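PDB 6M9M: AlkD2 from Streptococcus mutans, which binds inosine-5'-monophosphate and belongs to the HEAT-like repeat family of DNA glycosylases, although its own function is not established. Local coordinates for residues A[96-99]-A[100-104]; A[168-171]-A[172-176]; A[83-86]-A[87-91]. All blocks are in the same frame, centred on the assembly; numbering follows the deposited sequence.

Contact 1. Residues A[96-99]-A[100-104]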
ATOM      1  N   ASP A  96       4.735  -0.191   0.801  1.00  8.64           N
ATOM      2  CA  ASP A  96       5.476   0.532   1.833  1.00  8.20           C
ATOM      3  C   ASP A  96       6.854  -0.080   2.036  1.00  9.03           C
ATOM      4  O   ASP A  96       7.832   0.639   2.268  1.00  9.77           O
ATOM      5  CB  ASP A  96       4.668   0.530   3.135  1.00  9.32           C
ATOM      6  CG  ASP A  96       5.219   1.460   4.179  1.00 10.82           C
ATOM      7  OD1 ASP A  96       5.612   2.588   3.834  1.00 11.07           O
ATOM      8  OD2 ASP A  96       5.208   1.069   5.366  1.00 12.60           O
ATOM      9  N   GLU A  97       6.945  -1.413   1.969  1.00  9.21           N
ATOM     10  CA  GLU A  97       8.231  -2.100   2.107  1.00  9.96           C
ATOM     11  C   GLU A  97       9.203  -1.670   1.013  1.00  9.42           C
ATOM     12  O   GLU A  97      10.385  -1.424   1.277  1.00 10.68           O
ATOM     13  CB  GLU A  97       8.013  -3.613   2.089  1.00 11.40           C
ATOM     14  CG  GLU A  97       9.266  -4.448   2.223  1.00 13.97           C
ATOM     15  CD  GLU A  97       9.919  -4.347   3.571  1.00 18.81           C
ATOM     16  OE1 GLU A  97       9.187  -4.106   4.551  1.00 21.21           O
ATOM     17  OE2 GLU A  97      11.158  -4.539   3.647  1.00 21.69           O
ATOM     18  N   PHE A  98       8.734  -1.612  -0.233  1.00 10.01           N
ATOM     19  CA  PHE A  98       9.578  -1.111  -1.314  1.00  9.64           C
ATOM     20  C   PHE A  98      10.117   0.280  -0.975  1.00  9.44           C
ATOM     21  O   PHE A  98      11.323   0.554  -1.101  1.00 10.03           O
ATOM     22  CB  PHE A  98       8.797  -1.027  -2.637  1.00 10.42           C
ATOM     23  CG  PHE A  98       9.540  -0.233  -3.670  1.00 10.08           C
ATOM     24  CD1 PHE A  98      10.651  -0.762  -4.286  1.00 11.27           C
ATOM     25  CD2 PHE A  98       9.189   1.077  -3.964  1.00 11.10           C
ATOM     26  CE1 PHE A  98      11.387  -0.030  -5.186  1.00 11.67           C
ATOM     27  CE2 PHE A  98       9.938   1.815  -4.856  1.00 11.69           C
ATOM     28  CZ  PHE A  98      11.031   1.254  -5.476  1.00 12.28           C
ATOM     29  N   CYS A  99       9.221   1.182  -0.547  1.00  9.44           N
ATOM     30  CA  CYS A  99       9.620   2.565  -0.292  1.00  9.54           C
ATOM     31  C   CYS A  99      10.605   2.648   0.866  1.00 10.80           C
ATOM     32  O   CYS A  99      11.561   3.429   0.817  1.00 11.43           O
ATOM     33  CB  CYS A  99       8.391   3.429  -0.015  1.00 10.28           C
ATOM     34  SG  CYS A  99       7.265   3.637  -1.401  1.00 10.09           S
ATOM     35  N   LYS A 100      10.373   1.863   1.921  1.00 11.11           N
ATOM     36  CA  LYS A 100      11.281   1.843   3.062  1.00 13.52           C
ATOM     37  C   LYS A 100      12.666   1.372   2.660  1.00 14.09           C
ATOM     38  O   LYS A 100      13.672   1.918   3.130  1.00 15.76           O
ATOM     39  CB  LYS A 100      10.686   0.910   4.129  1.00 18.14           C
ATOM     40  CG  LYS A 100      11.511   0.704   5.382  1.00 24.70           C
ATOM     41  CD  LYS A 100      10.796  -0.279   6.326  1.00 30.04           C
ATOM     42  CE  LYS A 100      11.577  -0.486   7.612  1.00 37.57           C
ATOM     43  NZ  LYS A 100      10.858  -1.372   8.575  1.00 40.83           N
ATOM     44  N   LYS A 101      12.738   0.339   1.809  1.00 14.13           N
ATOM     45  CA  LYS A 101      14.025  -0.247   1.444  1.00 16.91           C
ATOM     46  C   LYS A 101      14.838   0.691   0.562  1.00 16.09           C
ATOM     47  O   LYS A 101      16.041   0.860   0.773  1.00 17.93           O
ATOM     48  CB  LYS A 101      13.807  -1.586   0.740  1.00 23.23           C
ATOM     49  CG  LYS A 101      13.337  -2.704   1.659  1.00 31.05           C
ATOM     50  CD  LYS A 101      14.275  -3.909   1.628  1.00 40.57           C
ATOM     51  CE  LYS A 101      13.572  -5.151   1.096  1.00 44.52           C
ATOM     52  NZ  LYS A 101      14.380  -6.387   1.329  1.00 45.25           N
ATOM     53  N   ILE A 102      14.203   1.301  -0.444  1.00 13.84           N
ATOM     54  CA  ILE A 102      14.947   2.209  -1.302  0.96 13.11           C
ATOM     55  C   ILE A 102      15.171   3.545  -0.621  1.00 14.20           C
ATOM     56  O   ILE A 102      16.164   4.222  -0.900  1.00 16.17           O
ATOM     57  CB  ILE A 102      14.248   2.375  -2.659  0.95 14.78           C
ATOM     58  CG1 ILE A 102      15.198   3.056  -3.640  0.67 15.16           C
ATOM     59  CG2 ILE A 102      12.988   3.181  -2.490  0.66 14.81           C
ATOM     60  CD1 ILE A 102      14.635   3.161  -5.040  0.52 14.96           C
ATOM     61  N   GLY A 103      14.268   3.935   0.276  1.00 11.90           N
ATOM     62  CA  GLY A 103      14.273   5.241   0.911  1.00 11.35           C
ATOM     63  C   GLY A 103      13.124   6.081   0.387  1.00 10.38           C
ATOM     64  O   GLY A 103      12.923   6.162  -0.823  1.00 11.28           O
ATOM     65  N   TYR A 104      12.354   6.707   1.271  1.00 10.71           N
ATOM     66  CA  TYR A 104      11.141   7.390   0.832  1.00 10.34           C
ATOM     67  C   TYR A 104      11.432   8.512  -0.159  1.00 10.19           C
ATOM     68  O   TYR A 104      10.715   8.655  -1.156  1.00 10.37           O
ATOM     69  CB  TYR A 104      10.302   7.843   2.034  1.00 10.62           C
ATOM     70  CG  TYR A 104       9.685   6.661   2.750  1.00 10.40           C
ATOM     71  CD1 TYR A 104       8.462   6.141   2.350  1.00  9.90           C
ATOM     72  CD2 TYR A 104      10.336   6.047   3.799  1.00 11.52           C
ATOM     73  CE1 TYR A 104       7.922   5.045   2.972  1.00 10.71           C
ATOM     74  CE2 TYR A 104       9.797   4.939   4.433  1.00 11.81           C
ATOM     75  CZ  TYR A 104       8.593   4.444   4.009  1.00 11.38           C
ATOM     76  OH  TYR A 104       8.068   3.335   4.647  1.00 12.50           O
TER
HETATM   77  O   HOH W   1       9.188  -3.667   7.083  1.00 48.14           O
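Tyr104 folds back against the last turn of helix 85-102, and its hydroxyl donates to Asp96, with OH 2.7 Å from Asp96 OD1. The bond does not lie flat on the carboxylate. OH comes from above that plane, 46° out of it, while OD1 itself lies in the plane of the phenol ring at its edge. The other oxygen, Asp96 OD2, forms a salt bridge with Arg136.

Apolar contact accompanies this bond. One face of the Tyr104 ring lies over the Cys99 backbone, whose carbonyl carbon sits above the ring centre. Cys99 CB packs closely on the ring, 3.4 Å from Tyr104 CE1. With chi1 of -66° setting Cys99 SG beside the backbone N, the sulfur stays oblique to the ring, 5.5 Å from its centroid and 52° off the ring normal. Farther round the helix, Ile102 CG2 covers one face of the Phe98 ring toward its rim, 4.1 Å from Phe98 CZ.

The whole arrangement is a helix C-terminus. Gly103 leaves the helix with a positive phi, a conformation glycine readily adopts, and its N still donates to Cys99 O at 2.8 Å.

Charged groups line the outer side. Glu97 OE2 lies against the aliphatic part of Lys101, 3.5 Å from Lys101 CG, and is too far from NZ for a salt bridge. Lys101 NZ instead donates to Tyr64 O. A water joins Glu97 OE1 to Lys100 NZ, accepting from the lysine and donating to the glutamate.

Contact 2. Residues A[168-171]-A[172-176]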
ATOM      1  N   ALA A 168      -6.049   9.468   5.145  1.00 10.56           N
ATOM      2  CA  ALA A 168      -4.627   9.799   5.165  1.00 10.44           C
ATOM      3  C   ALA A 168      -4.404  11.266   5.522  1.00 10.44           C
ATOM      4  O   ALA A 168      -3.462  11.598   6.257  1.00 11.24           O
ATOM      5  CB  ALA A 168      -3.981   9.440   3.831  1.00 10.80           C
ATOM      6  N   LEU A 169      -5.271  12.157   5.032  1.00 10.59           N
ATOM      7  CA  LEU A 169      -5.196  13.557   5.430  1.00 10.76           C
ATOM      8  C   LEU A 169      -5.627  13.734   6.884  1.00 11.52           C
ATOM      9  O   LEU A 169      -5.054  14.556   7.607  1.00 12.41           O
ATOM     10  CB  LEU A 169      -6.053  14.417   4.502  1.00 12.04           C
ATOM     11  CG  LEU A 169      -5.575  14.548   3.057  1.00 12.42           C
ATOM     12  CD1 LEU A 169      -6.648  15.200   2.201  1.00 13.48           C
ATOM     13  CD2 LEU A 169      -4.280  15.342   2.953  1.00 13.43           C
ATOM     14  N   ARG A 170      -6.643  12.979   7.320  1.00 11.34           N
ATOM     15  CA  ARG A 170      -7.070  13.003   8.719  1.00 11.41           C
ATOM     16  C   ARG A 170      -5.924  12.625   9.647  1.00 11.53           C
ATOM     17  O   ARG A 170      -5.715  13.285  10.676  1.00 12.86           O
ATOM     18  CB  ARG A 170      -8.248  12.049   8.886  1.00 11.94           C
ATOM     19  CG  ARG A 170      -9.000  12.122  10.197  1.00 12.19           C
ATOM     20  CD  ARG A 170     -10.022  11.004  10.237  1.00 13.05           C
ATOM     21  NE  ARG A 170     -10.917  10.925  11.388  1.00 13.41           N
ATOM     22  CZ  ARG A 170     -12.195  11.309  11.388  1.00 14.56           C
ATOM     23  NH1 ARG A 170     -12.925  11.116  12.469  1.00 16.29           N
ATOM     24  NH2 ARG A 170     -12.729  11.904  10.331  1.00 15.28           N
ATOM     25  N   ASP A 171      -5.152  11.587   9.288  1.00 12.25           N
ATOM     26  CA  ASP A 171      -3.986  11.223  10.087  1.00 12.47           C
ATOM     27  C   ASP A 171      -3.067  12.435  10.270  1.00 12.91           C
ATOM     28  O   ASP A 171      -2.608  12.750  11.380  1.00 13.95           O
ATOM     29  CB  ASP A 171      -3.103  10.189   9.366  1.00 12.26           C
ATOM     30  CG  ASP A 171      -3.746   8.833   9.102  1.00 11.37           C
ATOM     31  OD1 ASP A 171      -4.619   8.351   9.846  1.00 13.27           O
ATOM     32  OD2 ASP A 171      -3.244   8.185   8.138  1.00 11.25           O
ATOM     33  N   ILE A 172      -2.732  13.085   9.149  1.00 12.68           N
ATOM     34  CA  ILE A 172      -1.753  14.169   9.149  1.00 12.22           C
ATOM     35  C   ILE A 172      -2.267  15.350   9.948  1.00 12.94           C
ATOM     36  O   ILE A 172      -1.485  16.041  10.612  1.00 13.93           O
ATOM     37  CB  ILE A 172      -1.392  14.533   7.692  1.00 12.68           C
ATOM     38  CG1 ILE A 172      -0.715  13.350   7.003  1.00 12.86           C
ATOM     39  CG2 ILE A 172      -0.486  15.754   7.637  1.00 13.81           C
ATOM     40  CD1 ILE A 172      -0.582  13.524   5.501  1.00 14.79           C
ATOM     41  N   SER A 173      -3.576  15.598   9.905  1.00 12.80           N
ATOM     42  CA  SER A 173      -4.149  16.751  10.577  1.00 13.56           C
ATOM     43  C   SER A 173      -3.939  16.724  12.080  1.00 14.34           C
ATOM     44  O   SER A 173      -3.968  17.788  12.713  1.00 14.18           O
ATOM     45  CB  SER A 173      -5.652  16.828  10.306  1.00 15.14           C
ATOM     46  OG  SER A 173      -6.364  15.871  11.078  1.00 15.54           O
ATOM     47  N   LYS A 174      -3.718  15.542  12.668  1.00 14.04           N
ATOM     48  CA  LYS A 174      -3.583  15.440  14.116  1.00 14.08           C
ATOM     49  C   LYS A 174      -2.236  15.950  14.583  1.00 15.76           C
ATOM     50  O   LYS A 174      -2.115  16.422  15.712  1.00 15.95           O
ATOM     51  CB  LYS A 174      -3.795  13.993  14.557  1.00 15.36           C
ATOM     52  CG  LYS A 174      -5.222  13.539  14.300  1.00 16.93           C
ATOM     53  CD  LYS A 174      -5.326  12.029  14.279  1.00 18.83           C
ATOM     54  CE  LYS A 174      -6.705  11.583  13.906  1.00 17.02           C
ATOM     55  NZ  LYS A 174      -6.862  10.118  13.809  1.00 15.07           N
ATOM     56  N   LYS A 175      -1.219  15.875  13.729  1.00 18.02           N
ATOM     57  CA  LYS A 175       0.102  16.375  14.074  1.00 20.21           C
ATOM     58  C   LYS A 175       0.466  17.653  13.339  1.00 21.39           C
ATOM     59  O   LYS A 175       1.303  18.418  13.841  1.00 24.39           O
ATOM     60  CB  LYS A 175       1.135  15.276  13.794  1.00 21.68           C
ATOM     61  CG  LYS A 175       2.381  15.308  14.621  1.00 23.09           C
ATOM     62  CD  LYS A 175       3.249  14.127  14.329  1.00 21.58           C
ATOM     63  CE  LYS A 175       2.831  12.883  15.071  1.00 19.49           C
ATOM     64  NZ  LYS A 175       4.008  11.966  15.028  1.00 17.50           N
ATOM     65  N   PHE A 176      -0.175  17.937  12.206  1.00 20.86           N
ATOM     66  CA  PHE A 176       0.097  19.139  11.418  1.00 20.96           C
ATOM     67  C   PHE A 176      -1.220  19.838  11.106  1.00 21.23           C
ATOM     68  O   PHE A 176      -1.601  20.015   9.938  1.00 21.12           O
ATOM     69  CB  PHE A 176       0.848  18.781  10.138  1.00 20.91           C
ATOM     70  CG  PHE A 176       2.163  18.108  10.382  1.00 20.63           C
ATOM     71  CD1 PHE A 176       3.316  18.858  10.579  1.00 22.56           C
ATOM     72  CD2 PHE A 176       2.255  16.729  10.438  1.00 19.64           C
ATOM     73  CE1 PHE A 176       4.530  18.233  10.796  1.00 23.10           C
ATOM     74  CE2 PHE A 176       3.458  16.111  10.683  1.00 20.20           C
ATOM     75  CZ  PHE A 176       4.598  16.861  10.854  1.00 22.18           C
TER
HETATM   76  O   HOH W   2      -6.995   9.357  11.069  1.00 15.60           O
HETATM   77  O   HOH W   3      -4.393   8.256  12.575  1.00 20.17           O
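The backbone of 168-176 runs through the last turns of helix 159-175, where Ser173 N donates to Leu169 O at 2.9 Å and Lys174 N reaches back three residues to Asp171 O at 3.3 Å. The latter donor stands above the carbonyl plane, 56° out of it. Four- and three-residue bonds mix at this end of the helix.

Ser173 adds a side-chain bond to this turn. Its OG donates to Arg170 O at 2.7 Å. A chi1 of 76° sets OG between the backbone N and the carbonyl carbon, from where it reaches the preceding turn. The hydroxyl proton of this buried serine is thus taken up by its own helix.

Lys174 extends back past Arg170, its CE 3.8 Å from Arg170 O. Its NZ does not touch Asp171. Two waters span the gap, each donating to Asp171 OD1; one accepts from Lys174 NZ at 2.8 Å, the other only weakly. Asp171 OD2 has a direct partner in the salt bridge to Arg131, while Arg170 NH2 donates to Leu200 O. On the buried side Ile172 has its CG1 3.3 Å from Ala168 O, and its side chain packs on Ile147, Ile150 and Val180. Leu169 also touches Ile150.

Ile172 O accepts from both Lys175 N and Phe176 N. Phe176 is then the N-cap residue of helix 177-185, an abrupt helix-to-helix turn in keeping with the all-helical fold of the HEAT-like repeat family.

Contact 3. Residues A[83-86]-A[87-91]. With IMP (inosinic acid), chain B.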
ATOM      1  N   ASN A  83      -8.876 -10.156  -6.441  0.90  9.37           N
ATOM      2  CA  ASN A  83     -10.250  -9.955  -5.987  0.90 10.01           C
ATOM      3  C   ASN A  83     -10.434 -10.150  -4.491  0.90  9.87           C
ATOM      4  O   ASN A  83     -11.562 -10.040  -4.009  0.90 10.94           O
ATOM      5  CB  ASN A  83     -11.237 -10.822  -6.783  0.90 12.47           C
ATOM      6  CG  ASN A  83     -11.108 -12.295  -6.504  0.90 13.21           C
ATOM      7  OD1 ASN A  83     -10.504 -12.697  -5.517  0.90 14.80           O
ATOM      8  ND2 ASN A  83     -11.730 -13.113  -7.349  0.90 15.90           N
ATOM      9  N   ASN A  84      -9.370 -10.372  -3.742  1.00 10.73           N
ATOM     10  CA  ASN A  84      -9.467 -10.589  -2.307  1.00 10.76           C
ATOM     11  C   ASN A  84      -8.955  -9.358  -1.562  1.00  9.81           C
ATOM     12  O   ASN A  84      -7.807  -8.950  -1.740  1.00 10.84           O
ATOM     13  CB  ASN A  84      -8.690 -11.841  -1.911  1.00 11.07           C
ATOM     14  CG  ASN A  84      -8.755 -12.109  -0.439  1.00 12.38           C
ATOM     15  OD1 ASN A  84      -8.057 -11.472   0.348  1.00 13.45           O
ATOM     16  ND2 ASN A  84      -9.610 -13.055  -0.051  1.00 13.91           N
ATOM     17  N   TRP A  85      -9.797  -8.799  -0.688  1.00 10.81           N
ATOM     18  CA  TRP A  85      -9.449  -7.544  -0.040  1.00 11.53           C
ATOM     19  C   TRP A  85      -8.303  -7.708   0.944  1.00 11.05           C
ATOM     20  O   TRP A  85      -7.580  -6.737   1.196  1.00 11.10           O
ATOM     21  CB  TRP A  85     -10.683  -6.904   0.608  1.00 13.20           C
ATOM     22  CG  TRP A  85     -11.233  -7.605   1.810  1.00 15.49           C
ATOM     23  CD1 TRP A  85     -12.273  -8.489   1.844  1.00 17.54           C
ATOM     24  CD2 TRP A  85     -10.783  -7.464   3.168  1.00 16.58           C
ATOM     25  NE1 TRP A  85     -12.494  -8.905   3.131  1.00 19.61           N
ATOM     26  CE2 TRP A  85     -11.596  -8.296   3.964  1.00 18.97           C
ATOM     27  CE3 TRP A  85      -9.777  -6.710   3.789  1.00 16.77           C
ATOM     28  CZ2 TRP A  85     -11.436  -8.399   5.345  1.00 19.51           C
ATOM     29  CZ3 TRP A  85      -9.615  -6.824   5.159  1.00 18.05           C
ATOM     30  CH2 TRP A  85     -10.437  -7.662   5.919  1.00 18.96           C
ATOM     31  N   ARG A  86      -8.124  -8.898   1.529  0.92  9.86           N
ATOM     32  CA  ARG A  86      -6.996  -9.105   2.443  0.92  9.89           C
ATOM     33  C   ARG A  86      -5.677  -9.112   1.682  0.92  9.82           C
ATOM     34  O   ARG A  86      -4.668  -8.606   2.177  0.92 10.16           O
ATOM     35  CB  ARG A  86      -7.198 -10.379   3.255  0.92 11.63           C
ATOM     36  CG  ARG A  86      -8.350 -10.239   4.238  0.92 12.78           C
ATOM     37  CD  ARG A  86      -8.641 -11.544   4.981  0.92 14.29           C
ATOM     38  NE  ARG A  86      -9.740 -11.396   5.943  0.92 16.49           N
ATOM     39  CZ  ARG A  86      -9.622 -10.852   7.147  0.92 18.54           C
ATOM     40  NH1 ARG A  86      -8.449 -10.430   7.586  0.92 19.08           N
ATOM     41  NH2 ARG A  86     -10.685 -10.737   7.923  0.92 21.02           N
ATOM     42  N   VAL A  87      -5.664  -9.677   0.472  1.00  9.78           N
ATOM     43  CA  VAL A  87      -4.478  -9.578  -0.379  1.00  9.52           C
ATOM     44  C   VAL A  87      -4.205  -8.120  -0.732  1.00  8.43           C
ATOM     45  O   VAL A  87      -3.051  -7.679  -0.738  1.00  9.31           O
ATOM     46  CB  VAL A  87      -4.613 -10.459  -1.636  1.00  9.78           C
ATOM     47  CG1 VAL A  87      -3.398 -10.283  -2.533  1.00 10.25           C
ATOM     48  CG2 VAL A  87      -4.798 -11.934  -1.267  1.00  9.95           C
ATOM     49  N   GLN A  88      -5.261  -7.348  -1.020  1.00  8.88           N
ATOM     50  CA  GLN A  88      -5.070  -5.919  -1.293  1.00  8.84           C
ATOM     51  C   GLN A  88      -4.430  -5.194  -0.109  1.00  8.60           C
ATOM     52  O   GLN A  88      -3.581  -4.319  -0.299  1.00  9.11           O
ATOM     53  CB  GLN A  88      -6.380  -5.250  -1.686  1.00  9.14           C
ATOM     54  CG  GLN A  88      -6.941  -5.722  -2.999  1.00  9.58           C
ATOM     55  CD  GLN A  88      -6.168  -5.237  -4.210  1.00  9.77           C
ATOM     56  OE1 GLN A  88      -5.385  -4.290  -4.133  1.00 10.64           O
ATOM     57  NE2 GLN A  88      -6.414  -5.864  -5.351  1.00 10.34           N
ATOM     58  N   GLU A  89      -4.811  -5.546   1.122  1.00  9.31           N
ATOM     59  CA  GLU A  89      -4.157  -4.924   2.265  1.00  8.91           C
ATOM     60  C   GLU A  89      -2.674  -5.271   2.309  1.00 10.07           C
ATOM     61  O   GLU A  89      -1.846  -4.421   2.633  1.00 10.33           O
ATOM     62  CB  GLU A  89      -4.823  -5.343   3.572  1.00 10.61           C
ATOM     63  CG  GLU A  89      -6.251  -4.842   3.741  1.00 12.80           C
ATOM     64  CD  GLU A  89      -6.382  -3.309   3.793  1.00 14.39           C
ATOM     65  OE1 GLU A  89      -5.380  -2.584   4.012  1.00 17.83           O
ATOM     66  OE2 GLU A  89      -7.501  -2.813   3.586  1.00 16.23           O
ATOM     67  N   VAL A  90      -2.313  -6.505   1.959  1.00  9.59           N
ATOM     68  CA  VAL A  90      -0.897  -6.869   1.926  1.00  9.07           C
ATOM     69  C   VAL A  90      -0.172  -6.120   0.816  1.00  8.61           C
ATOM     70  O   VAL A  90       0.982  -5.731   0.986  1.00  9.02           O
ATOM     71  CB  VAL A  90      -0.710  -8.393   1.843  1.00  9.83           C
ATOM     72  CG1 VAL A  90       0.771  -8.740   1.778  1.00 10.93           C
ATOM     73  CG2 VAL A  90      -1.324  -9.038   3.074  1.00 11.06           C
ATOM     74  N   LEU A  91      -0.833  -5.894  -0.338  1.00  8.58           N
ATOM     75  CA  LEU A  91      -0.201  -5.099  -1.401  1.00  8.98           C
ATOM     76  C   LEU A  91       0.220  -3.720  -0.892  1.00  8.68           C
ATOM     77  O   LEU A  91       1.309  -3.240  -1.224  1.00  8.76           O
ATOM     78  CB  LEU A  91      -1.127  -4.975  -2.617  1.00  8.74           C
ATOM     79  CG  LEU A  91      -0.610  -4.119  -3.772  1.00  8.96           C
ATOM     80  CD1 LEU A  91       0.696  -4.653  -4.343  1.00  9.52           C
ATOM     81  CD2 LEU A  91      -1.669  -3.996  -4.860  1.00 10.17           C
TER
HETATM   82  P   IMP B 301      -9.108  -8.619  10.846  1.00 26.52           P
HETATM   83  O1P IMP B 301      -8.824  -8.779  12.325  1.00 27.38           O
HETATM   84  O2P IMP B 301     -10.402  -9.305  10.487  1.00 25.25           O
HETATM   85  O3P IMP B 301      -7.915  -9.279  10.017  1.00 23.86           O
HETATM   86  O5' IMP B 301      -9.226  -7.066  10.561  1.00 35.35           O
HETATM   87  C5' IMP B 301      -9.432  -6.570   9.246  1.00 42.42           C
HETATM   88  C4' IMP B 301     -10.443  -5.457   9.276  1.00 48.85           C
HETATM   89  O4' IMP B 301     -10.503  -4.830   8.132  1.00 51.68           O
HETATM   90  C3' IMP B 301     -11.947  -6.076   9.545  1.00 51.85           C
HETATM   91  O3' IMP B 301     -12.705  -5.184  10.469  1.00 52.34           O
HETATM   92  C2' IMP B 301     -12.508  -6.102   8.425  1.00 53.83           C
HETATM   93  O2' IMP B 301     -14.000  -6.056   8.615  1.00 55.01           O
HETATM   94  C1' IMP B 301     -11.983  -4.780   7.733  1.00 53.91           C
HETATM   95  N9  IMP B 301     -12.074  -4.639   6.428  1.00 56.07           N
HETATM   96  C8  IMP B 301     -11.438  -3.821   5.553  1.00 56.89           C
HETATM   97  N7  IMP B 301     -11.943  -4.054   4.320  1.00 57.40           N
HETATM   98  C5  IMP B 301     -12.905  -5.006   4.425  1.00 57.70           C
HETATM   99  C6  IMP B 301     -13.719  -5.591   3.444  1.00 58.55           C
HETATM  100  O6  IMP B 301     -13.555  -5.151   2.068  1.00 58.83           O
HETATM  101  N1  IMP B 301     -14.605  -6.520   3.781  1.00 58.82           N
HETATM  102  C2  IMP B 301     -14.716  -6.901   5.095  1.00 58.54           C
HETATM  103  N3  IMP B 301     -13.916  -6.323   6.055  1.00 57.71           N
HETATM  104  C4  IMP B 301     -13.006  -5.373   5.732  1.00 57.12           C
HETATM  105  O   HOH W   4      -8.674  -3.845   1.275  1.00 19.68           O
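The first turn of helix 85-102 supplies Trp85 and Arg86 to the pocket for inosinic acid. The hypoxanthine base lies flat over one indole face of Trp85. IMP C5 lies 3.4 Å above the indole plane, over its centre, and Trp85 NE1 is 3.3 Å from IMP N1.

Arg86 meets the opposite indole face. Its CG lies 3.5 Å above the plane of the Trp85 ring, toward the rim, and the chain runs extended from CG to NE. Farther out, Trp85 CH2 lies over the centre of one guanidinium face, with the two planes inclined. The guanidinium turns its edge to the phosphate and makes two nearly straight bonds. Arg86 NH1 donates to IMP O3P at 2.7 Å, and NH2 donates to IMP O2P at 3.0 Å. His18 ND1 and Gly19 N also bond the ligand.

Asn84 caps the helix. A chi1 of 180° swings its amide over the start of the helix, where OD1 accepts from Val87 N at 3.0 Å on an in-plane lone pair, and weakly from Arg86 N. Glu89 CG meets the edge of the indole, 4.0 Å from Trp85 CE3. The carboxylate of Glu89 goes on to a salt bridge with Arg124.

Helix 52-65 flanks this turn through Tyr52 and Arg55, which touch Asn84, and Phe60, which touches Val90. Helix 120-129 meets Gln88 and Leu91, and helix 69-79 also packs on Leu91.

In the fold
Contacts 3 and 1 belong to the two ends of helix 85-102. Contact 3 begins it at the nucleotide, and contact 1 closes it. Their centres are about 19 Å apart, on opposite sides of the centre of the chain, and their nearest atoms are about 5 Å apart. Contact 2 lies further along the chain at the end of another helix, 159-175. Its centre is about 21 Å from that of contact 1 and about 25 Å from that of contact 3. None of the three touches another. Only contact 3 contributes residues to the inosinic acid pocket. Contacts 1 and 2 are structural helix ends away from it.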